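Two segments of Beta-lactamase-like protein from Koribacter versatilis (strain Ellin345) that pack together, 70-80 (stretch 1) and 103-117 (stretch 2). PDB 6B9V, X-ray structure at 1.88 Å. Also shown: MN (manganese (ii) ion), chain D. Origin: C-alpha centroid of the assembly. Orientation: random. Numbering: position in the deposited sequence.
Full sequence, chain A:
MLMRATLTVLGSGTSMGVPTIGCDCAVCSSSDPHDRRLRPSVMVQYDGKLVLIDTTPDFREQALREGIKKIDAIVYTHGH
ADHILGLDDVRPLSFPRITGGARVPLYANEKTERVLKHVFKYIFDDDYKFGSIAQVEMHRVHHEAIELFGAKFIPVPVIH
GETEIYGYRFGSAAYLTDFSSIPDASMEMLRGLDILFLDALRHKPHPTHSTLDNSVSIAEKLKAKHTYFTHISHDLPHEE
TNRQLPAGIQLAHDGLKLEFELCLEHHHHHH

Stretch 1 70-80: KIDAIVYTHGH
Stretch 2, residues 103-117: RVPLYANEKTERVLK

Strand 73-75 and the strand that begins at Val104 lie side by side in parallel, their axes inclined by 16° and 4.7 Å apart at closest approach. Ile74 pairs with Leu106 (CA to CA, 4.8 Å) and Val75 with Tyr107 (CA to CA, 4.7 Å). Both strands are extended, with phi/psi of -120/132 at Ile74 and -118/125 at Tyr107. Ile74 sits astride its neighbour: its N donates to Pro105 O (3.0 Å) and its O accepts from Tyr107 N (2.7 Å). Tyr76 N then donates to Tyr107 O (2.9 Å), extending the ladder beyond the strand.

Tyr76 covers the most surface. Its CA-to-CB bond points toward stretch 2, and chi1 -74° (m) with chi2 93° sets Leu116 CD1 over one ring face, 4.0 Å from the ring centroid in a CH-pi contact. Leu106 CB approaches the ring edge, 4.3 Å from Tyr76 CE1, while Tyr76 CB packs 3.8 Å from Thr112 CG2. The ring thus links strand and helix.

Tyr107 (chi1 -69°, m; chi2 83°) shares a sheet face with Val75; its CE1 lies 4.1 Å from Ala73 CB, and its CB 4.3 Å from Val75 CG2. On the face bearing Ile74 and Leu106 the contact is aliphatic where Ile74 CD1 (chi1 m, chi2 t) meets Leu106 CD2 at 3.7 Å and Val104 CG1 at 4.0 Å.

Beyond the strands, Asn109 (chi1 62°, p) caps the helix that starts at Glu110 and runs on past Lys117, its OD1 accepting from Thr112 N (2.9 Å) and Thr112 OG1 (2.8 Å). A water bridges the stretches, donating to Tyr76 O and accepting from Asn109 N, both at 2.9 Å. Thr112 (chi1 m) brings OG1 to 3.2 Å from His78 CA. Gly79 allows close helix packing: an ideal CB would lie only 3.3 Å from Val115 CB. Flanking this glycine, His78 NE2 (2.2 Å) and His80 ND1 (2.0 Å) bind MN.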

# COMPACT_ATOMS: atom_id res chain seq x y z
N LYS A 70 6.01 5.47 16.78
CA LYS A 70 6.59 4.27 17.37
C LYS A 70 5.53 3.18 17.51
O LYS A 70 4.39 3.46 17.89
CB LYS A 70 7.20 4.59 18.74
CG LYS A 70 7.83 3.40 19.44
CD LYS A 70 8.60 3.82 20.69
CE LYS A 70 9.21 2.61 21.40
NZ LYS A 70 10.06 3.04 22.54
N ILE A 71 5.91 1.95 17.20
CA ILE A 71 5.02 0.80 17.39
C ILE A 71 5.64 -0.14 18.41
O ILE A 71 6.77 -0.59 18.22
CB ILE A 71 4.78 0.04 16.09
CG1 ILE A 71 4.13 0.94 15.03
CG2 ILE A 71 3.90 -1.20 16.36
CD1 ILE A 71 4.19 0.35 13.62
N ASP A 72 4.92 -0.46 19.48
CA ASP A 72 5.50 -1.32 20.50
C ASP A 72 5.31 -2.80 20.24
O ASP A 72 6.12 -3.62 20.66
CB ASP A 72 4.95 -0.93 21.87
CG ASP A 72 5.35 0.50 22.25
OD1 ASP A 72 6.50 0.69 22.69
OD2 ASP A 72 4.52 1.42 22.04
N ALA A 73 4.23 -3.15 19.55
CA ALA A 73 4.00 -4.53 19.18
C ALA A 73 3.01 -4.57 18.02
O ALA A 73 2.16 -3.68 17.89
CB ALA A 73 3.48 -5.34 20.38
N ILE A 74 3.15 -5.58 17.17
CA ILE A 74 2.19 -5.82 16.10
C ILE A 74 1.59 -7.21 16.27
O ILE A 74 2.31 -8.19 16.50
CB ILE A 74 2.86 -5.71 14.71
CG1 ILE A 74 3.46 -4.31 14.53
CG2 ILE A 74 1.84 -6.05 13.59
CD1 ILE A 74 4.28 -4.12 13.29
N VAL A 75 0.27 -7.29 16.18
CA VAL A 75 -0.45 -8.54 16.36
C VAL A 75 -1.24 -8.85 15.09
O VAL A 75 -1.95 -7.98 14.59
CB VAL A 75 -1.40 -8.47 17.57
CG1 VAL A 75 -2.16 -9.78 17.73
CG2 VAL A 75 -0.61 -8.18 18.84
N TYR A 76 -1.14 -10.08 14.57
CA TYR A 76 -1.85 -10.45 13.34
C TYR A 76 -3.08 -11.32 13.56
O TYR A 76 -3.04 -12.29 14.34
CB TYR A 76 -0.90 -11.17 12.38
CG TYR A 76 0.08 -10.21 11.73
CD1 TYR A 76 1.33 -9.99 12.29
CD2 TYR A 76 -0.27 -9.52 10.58
CE1 TYR A 76 2.23 -9.09 11.70
CE2 TYR A 76 0.61 -8.62 9.99
CZ TYR A 76 1.87 -8.43 10.55
OH TYR A 76 2.76 -7.53 9.98
N THR A 77 -4.17 -11.00 12.84
CA THR A 77 -5.34 -11.89 12.81
C THR A 77 -5.11 -13.10 11.88
O THR A 77 -5.45 -14.24 12.23
CB THR A 77 -6.61 -11.13 12.36
OG1 THR A 77 -6.40 -10.58 11.05
CG2 THR A 77 -6.96 -10.01 13.34
N HIS A 78 -4.54 -12.84 10.69
CA HIS A 78 -4.28 -13.89 9.71
C HIS A 78 -3.44 -13.32 8.57
O HIS A 78 -3.07 -12.15 8.59
CB HIS A 78 -5.58 -14.52 9.15
CG HIS A 78 -6.43 -13.58 8.34
ND1 HIS A 78 -6.85 -12.35 8.81
CD2 HIS A 78 -7.02 -13.72 7.12
CE1 HIS A 78 -7.62 -11.77 7.91
NE2 HIS A 78 -7.74 -12.58 6.87
N GLY A 79 -3.16 -14.16 7.57
CA GLY A 79 -2.14 -13.86 6.58
C GLY A 79 -2.56 -13.38 5.20
O GLY A 79 -1.72 -13.29 4.29
N HIS A 80 -3.85 -13.09 5.03
CA HIS A 80 -4.34 -12.55 3.76
C HIS A 80 -3.68 -11.21 3.43
O HIS A 80 -3.27 -10.47 4.32
CB HIS A 80 -5.87 -12.41 3.78
CG HIS A 80 -6.58 -13.72 3.61
ND1 HIS A 80 -7.91 -13.90 3.92
CD2 HIS A 80 -6.14 -14.91 3.14
CE1 HIS A 80 -8.25 -15.15 3.67
NE2 HIS A 80 -7.20 -15.78 3.19
N ARG A 103 14.22 -4.93 18.57
CA ARG A 103 13.42 -5.16 17.38
C ARG A 103 11.94 -4.96 17.71
O ARG A 103 11.53 -5.12 18.87
CB ARG A 103 13.64 -6.57 16.83
CG ARG A 103 15.08 -6.87 16.42
CD ARG A 103 15.20 -8.33 15.99
NE ARG A 103 16.52 -8.64 15.44
CZ ARG A 103 16.92 -9.87 15.13
NH1 ARG A 103 16.10 -10.90 15.32
NH2 ARG A 103 18.13 -10.07 14.63
N VAL A 104 11.15 -4.62 16.70
CA VAL A 104 9.69 -4.60 16.81
C VAL A 104 9.17 -6.04 16.85
O VAL A 104 9.41 -6.82 15.93
CB VAL A 104 9.03 -3.84 15.62
CG1 VAL A 104 7.50 -3.91 15.69
CG2 VAL A 104 9.50 -2.38 15.57
N PRO A 105 8.45 -6.40 17.93
CA PRO A 105 7.93 -7.76 17.99
C PRO A 105 6.62 -7.93 17.19
O PRO A 105 5.71 -7.12 17.30
CB PRO A 105 7.69 -7.98 19.49
CG PRO A 105 7.38 -6.61 20.01
CD PRO A 105 8.13 -5.62 19.14
N LEU A 106 6.57 -8.99 16.38
CA LEU A 106 5.37 -9.37 15.64
C LEU A 106 4.78 -10.63 16.26
O LEU A 106 5.50 -11.56 16.56
CB LEU A 106 5.67 -9.64 14.17
CG LEU A 106 6.59 -8.71 13.39
CD1 LEU A 106 6.64 -9.20 11.95
CD2 LEU A 106 6.13 -7.27 13.46
N TYR A 107 3.47 -10.67 16.42
CA TYR A 107 2.84 -11.83 17.01
C TYR A 107 1.90 -12.46 16.00
O TYR A 107 1.03 -11.79 15.46
CB TYR A 107 2.09 -11.43 18.29
CG TYR A 107 3.02 -11.03 19.40
CD1 TYR A 107 3.54 -9.74 19.48
CD2 TYR A 107 3.41 -11.94 20.38
CE1 TYR A 107 4.42 -9.37 20.50
CE2 TYR A 107 4.28 -11.59 21.40
CZ TYR A 107 4.78 -10.30 21.45
OH TYR A 107 5.65 -9.93 22.46
N ALA A 108 2.08 -13.75 15.72
CA ALA A 108 1.22 -14.40 14.74
C ALA A 108 1.11 -15.89 15.01
O ALA A 108 2.01 -16.49 15.61
CB ALA A 108 1.74 -14.15 13.32
N ASN A 109 0.01 -16.50 14.57
CA ASN A 109 -0.08 -17.95 14.66
C ASN A 109 0.80 -18.57 13.58
O ASN A 109 1.37 -17.85 12.75
CB ASN A 109 -1.54 -18.45 14.55
CG ASN A 109 -2.21 -18.11 13.22
OD1 ASN A 109 -1.55 -17.79 12.23
ND2 ASN A 109 -3.53 -18.20 13.20
N GLU A 110 0.93 -19.89 13.59
CA GLU A 110 1.88 -20.56 12.70
C GLU A 110 1.57 -20.33 11.21
O GLU A 110 2.49 -20.14 10.41
CB GLU A 110 1.93 -22.05 13.01
CG GLU A 110 3.04 -22.82 12.30
CD GLU A 110 2.74 -23.07 10.82
OE1 GLU A 110 1.56 -23.31 10.49
OE2 GLU A 110 3.68 -22.99 10.00
N LYS A 111 0.30 -20.39 10.81
CA LYS A 111 0.00 -20.23 9.39
C LYS A 111 0.33 -18.80 8.91
O LYS A 111 0.87 -18.58 7.80
CB LYS A 111 -1.46 -20.57 9.09
CG LYS A 111 -1.71 -20.89 7.61
CD LYS A 111 -3.19 -21.01 7.28
CE LYS A 111 -3.41 -21.40 5.82
NZ LYS A 111 -2.83 -20.41 4.86
N THR A 112 0.05 -17.83 9.78
CA THR A 112 0.32 -16.44 9.44
C THR A 112 1.83 -16.17 9.40
O THR A 112 2.34 -15.49 8.49
CB THR A 112 -0.39 -15.51 10.43
OG1 THR A 112 -1.81 -15.77 10.38
CG2 THR A 112 -0.13 -14.05 10.09
N GLU A 113 2.55 -16.72 10.38
CA GLU A 113 4.00 -16.66 10.39
C GLU A 113 4.58 -17.22 9.09
O GLU A 113 5.45 -16.61 8.49
CB GLU A 113 4.56 -17.42 11.60
CG GLU A 113 6.06 -17.55 11.59
CD GLU A 113 6.57 -18.49 12.67
OE1 GLU A 113 5.89 -18.62 13.70
OE2 GLU A 113 7.63 -19.11 12.46
N ARG A 114 4.08 -18.39 8.68
CA ARG A 114 4.53 -19.06 7.45
C ARG A 114 4.40 -18.13 6.22
O ARG A 114 5.34 -17.98 5.40
CB ARG A 114 3.73 -20.36 7.22
CG ARG A 114 4.41 -21.42 6.37
CD ARG A 114 3.40 -22.50 5.90
NE ARG A 114 2.52 -22.95 6.98
CZ ARG A 114 1.43 -23.69 6.80
NH1 ARG A 114 1.07 -24.08 5.59
NH2 ARG A 114 0.69 -24.05 7.85
N VAL A 115 3.22 -17.51 6.11
CA VAL A 115 3.00 -16.59 4.99
C VAL A 115 3.90 -15.34 5.08
O VAL A 115 4.49 -14.93 4.07
CB VAL A 115 1.52 -16.14 4.93
CG1 VAL A 115 1.32 -15.09 3.85
CG2 VAL A 115 0.61 -17.35 4.69
N LEU A 116 4.01 -14.75 6.26
CA LEU A 116 4.88 -13.57 6.44
C LEU A 116 6.35 -13.84 6.09
O LEU A 116 6.99 -13.04 5.38
CB LEU A 116 4.80 -13.04 7.87
CG LEU A 116 3.52 -12.32 8.30
CD1 LEU A 116 3.55 -12.06 9.80
CD2 LEU A 116 3.33 -11.01 7.54
N LYS A 117 6.89 -14.95 6.58
CA LYS A 117 8.29 -15.26 6.31
C LYS A 117 8.50 -15.57 4.84
O LYS A 117 9.57 -15.28 4.29
CB LYS A 117 8.76 -16.44 7.17
CG LYS A 117 8.86 -16.09 8.65
CD LYS A 117 9.46 -17.24 9.44
CE LYS A 117 9.83 -16.79 10.84
NZ LYS A 117 10.37 -17.91 11.65
MN MN D . -9.11 -12.71 5.09
O HOH W 1 -2.01 -14.81 13.36